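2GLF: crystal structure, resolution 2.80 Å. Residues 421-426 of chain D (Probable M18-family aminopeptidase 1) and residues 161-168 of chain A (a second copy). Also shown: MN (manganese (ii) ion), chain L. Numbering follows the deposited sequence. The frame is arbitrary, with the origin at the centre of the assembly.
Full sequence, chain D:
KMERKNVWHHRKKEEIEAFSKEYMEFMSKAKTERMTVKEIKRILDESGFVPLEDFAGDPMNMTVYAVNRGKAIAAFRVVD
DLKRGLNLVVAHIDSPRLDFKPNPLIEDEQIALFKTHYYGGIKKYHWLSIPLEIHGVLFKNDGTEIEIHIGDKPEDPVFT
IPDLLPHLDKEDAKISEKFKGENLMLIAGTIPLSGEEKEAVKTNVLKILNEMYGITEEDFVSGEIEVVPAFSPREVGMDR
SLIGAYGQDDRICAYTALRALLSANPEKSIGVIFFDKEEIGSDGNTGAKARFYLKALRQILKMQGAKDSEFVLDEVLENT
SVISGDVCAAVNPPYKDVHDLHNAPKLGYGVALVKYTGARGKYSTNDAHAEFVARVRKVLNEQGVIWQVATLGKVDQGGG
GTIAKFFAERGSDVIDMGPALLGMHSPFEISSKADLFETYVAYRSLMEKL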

# COMPACT_ATOMS: atom_id res chain seq x y z
N LEU D 421 38.12 -4.30 -12.92
CA LEU D 421 37.81 -2.92 -13.25
C LEU D 421 36.92 -2.29 -12.22
O LEU D 421 36.36 -2.95 -11.35
CB LEU D 421 37.09 -2.81 -14.60
CG LEU D 421 37.73 -3.30 -15.89
CD1 LEU D 421 36.86 -2.83 -17.04
CD2 LEU D 421 39.13 -2.76 -16.05
N LEU D 422 36.77 -0.98 -12.34
CA LEU D 422 35.93 -0.20 -11.46
C LEU D 422 35.02 0.60 -12.38
O LEU D 422 35.49 1.23 -13.33
CB LEU D 422 36.80 0.73 -10.61
CG LEU D 422 36.77 0.52 -9.09
CD1 LEU D 422 36.86 -0.96 -8.74
CD2 LEU D 422 37.91 1.30 -8.46
N GLY D 423 33.71 0.55 -12.13
CA GLY D 423 32.78 1.30 -12.97
C GLY D 423 32.64 0.74 -14.37
O GLY D 423 32.43 1.48 -15.33
N MSE D 424 32.77 -0.57 -14.48
CA MSE D 424 32.65 -1.27 -15.75
C MSE D 424 31.37 -0.82 -16.45
O MSE D 424 30.36 -0.53 -15.80
CB MSE D 424 32.60 -2.77 -15.49
CG MSE D 424 32.98 -3.66 -16.65
SE MSE D 424 32.79 -5.55 -16.19
CE MSE D 424 31.49 -6.01 -17.53
N HIS D 425 31.43 -0.75 -17.78
CA HIS D 425 30.30 -0.34 -18.61
C HIS D 425 30.00 1.14 -18.57
O HIS D 425 29.10 1.60 -19.26
CB HIS D 425 29.03 -1.12 -18.26
CG HIS D 425 28.96 -2.46 -18.91
ND1 HIS D 425 27.78 -3.13 -19.12
CD2 HIS D 425 29.94 -3.27 -19.39
CE1 HIS D 425 28.02 -4.28 -19.71
NE2 HIS D 425 29.32 -4.39 -19.89
N SER D 426 30.74 1.89 -17.77
CA SER D 426 30.51 3.33 -17.73
C SER D 426 31.39 3.95 -18.82
O SER D 426 32.21 3.26 -19.45
CB SER D 426 30.88 3.91 -16.36
OG SER D 426 32.28 3.95 -16.17
MN MN L . 30.70 -6.03 -20.81
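Chain A (161-168) IPDLLPHL

A manganese ligand is packed by a second copy of the same protein: His425(D), whose NE2 binds MN at 2.3 Å, offers one face of its ring to the edge of His167(A). The ring centroids are 4.6 Å apart and the planes meet at 66°; the closest atoms are His425(D) CE1 and His167(A) NE2, at 3.3 Å. This is an edge-to-face pair and not a hydrogen bond: His167(A) NE2 lies 3.5 Å from His425(D) ND1, but at a poor angle; ND1 is bonded elsewhere in the structure. Water 3 also binds the metal, at 2.2 Å from MN, as do two atoms from elsewhere in the structure.

Chain A passes over chain D as an irregular segment. Residues 161-165 are extended, with phi between -128° and -59° and psi between 90° and 149°; at Pro166(A) and His167(A) psi drops to near -30° and the chain bends. Measured end to end, the touching parts run 58° apart, and no direct hydrogen bond joins them, so they do not pair as strands. On the chain D side, a type II turn runs from Gly423(D) to Ser426(D), closed by Ser426(D) N to Gly423(D) O at 3.0 Å; Ser426(D) OG donates to the same Gly423(D) O at 2.6 Å.

The order of contacts follows both chains. Leu422(D) CB lies 3.9 Å from Pro162(A) CB, an apolar contact. Gly423(D) comes next, beside Asp163(A), where the CA atoms of the two residues are 4.7 Å apart. Its phi of 70° by itself favours glycine, and a CB in the ideal position would stand only 3.1 Å from Asp163(A) O. Met424(D), modelled as selenomethionine, then spans three residues of chain A: its CB is 3.8 Å from Leu165(A) CB, its O is 3.3 Å from Pro166(A) CD, and its extended side chain, with chi1 and chi2 both t, brings CE to 3.1 Å from His167(A) CE1. The SE of Met424(D) lies 4.8 Å from the centroid of the His167(A) ring, an oblique approach. Pro166(A) CG also reaches His425(D), 3.8 Å from ND1 of that ring.

Two waters supply the polar links between the backbones. Water 1 donates to Met424(D) O at 2.8 Å and, weakly, to Leu164(A) O at 3.3 Å; water 2 accepts from Gly423(D) N and from Leu165(A) N, each 3.3 Å from its oxygen. Together the two stretches bury 392 Å², both sides summed.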

# COMPACT_ATOMS: atom_id res chain seq x y z
N ILE A 161 35.21 9.10 -9.57
CA ILE A 161 34.37 8.52 -8.55
C ILE A 161 33.71 7.46 -9.41
O ILE A 161 32.69 7.71 -10.05
CB ILE A 161 33.32 9.53 -8.04
CG1 ILE A 161 34.02 10.80 -7.53
CG2 ILE A 161 32.51 8.90 -6.92
CD1 ILE A 161 33.07 11.91 -7.14
N PRO A 162 34.31 6.26 -9.47
CA PRO A 162 33.80 5.12 -10.25
C PRO A 162 32.44 4.62 -9.80
O PRO A 162 32.28 4.21 -8.65
CB PRO A 162 34.89 4.07 -10.08
CG PRO A 162 35.41 4.36 -8.69
CD PRO A 162 35.50 5.87 -8.69
N ASP A 163 31.45 4.64 -10.69
CA ASP A 163 30.11 4.19 -10.36
C ASP A 163 30.11 2.67 -10.36
O ASP A 163 30.87 2.05 -11.10
CB ASP A 163 29.11 4.72 -11.38
CG ASP A 163 27.69 4.30 -11.06
OD1 ASP A 163 27.40 4.05 -9.87
OD2 ASP A 163 26.86 4.24 -11.99
N LEU A 164 29.26 2.07 -9.52
CA LEU A 164 29.16 0.61 -9.40
C LEU A 164 28.73 0.01 -10.72
O LEU A 164 27.80 0.51 -11.35
CB LEU A 164 28.15 0.25 -8.32
CG LEU A 164 27.94 -1.22 -7.96
CD1 LEU A 164 29.25 -1.85 -7.53
CD2 LEU A 164 26.93 -1.33 -6.83
N LEU A 165 29.39 -1.07 -11.15
CA LEU A 165 29.03 -1.71 -12.41
C LEU A 165 27.57 -2.16 -12.36
O LEU A 165 27.07 -2.60 -11.33
CB LEU A 165 29.96 -2.90 -12.71
CG LEU A 165 30.20 -4.07 -11.76
CD1 LEU A 165 28.91 -4.73 -11.36
CD2 LEU A 165 31.09 -5.08 -12.46
N PRO A 166 26.86 -2.04 -13.49
CA PRO A 166 25.45 -2.43 -13.56
C PRO A 166 25.12 -3.87 -13.17
O PRO A 166 24.06 -4.13 -12.60
CB PRO A 166 25.07 -2.11 -15.00
CG PRO A 166 26.36 -2.31 -15.74
CD PRO A 166 27.36 -1.66 -14.83
N HIS A 167 26.03 -4.79 -13.46
CA HIS A 167 25.83 -6.20 -13.17
C HIS A 167 25.54 -6.52 -11.71
O HIS A 167 24.82 -7.47 -11.41
CB HIS A 167 27.05 -7.01 -13.59
CG HIS A 167 27.62 -6.61 -14.91
ND1 HIS A 167 28.15 -7.52 -15.79
CD2 HIS A 167 27.74 -5.40 -15.50
CE1 HIS A 167 28.58 -6.89 -16.87
NE2 HIS A 167 28.34 -5.60 -16.72
N LEU A 168 26.11 -5.74 -10.81
CA LEU A 168 25.92 -5.98 -9.39
C LEU A 168 25.04 -4.95 -8.72
O LEU A 168 24.81 -5.01 -7.51
CB LEU A 168 27.28 -6.05 -8.69
CG LEU A 168 27.94 -7.42 -8.52
CD1 LEU A 168 27.67 -8.32 -9.70
CD2 LEU A 168 29.43 -7.24 -8.32
O HOH W 1 29.28 1.46 -14.17
O HOH W 2 32.35 -1.16 -9.71
O HOH W 3 30.29 -8.02 -19.83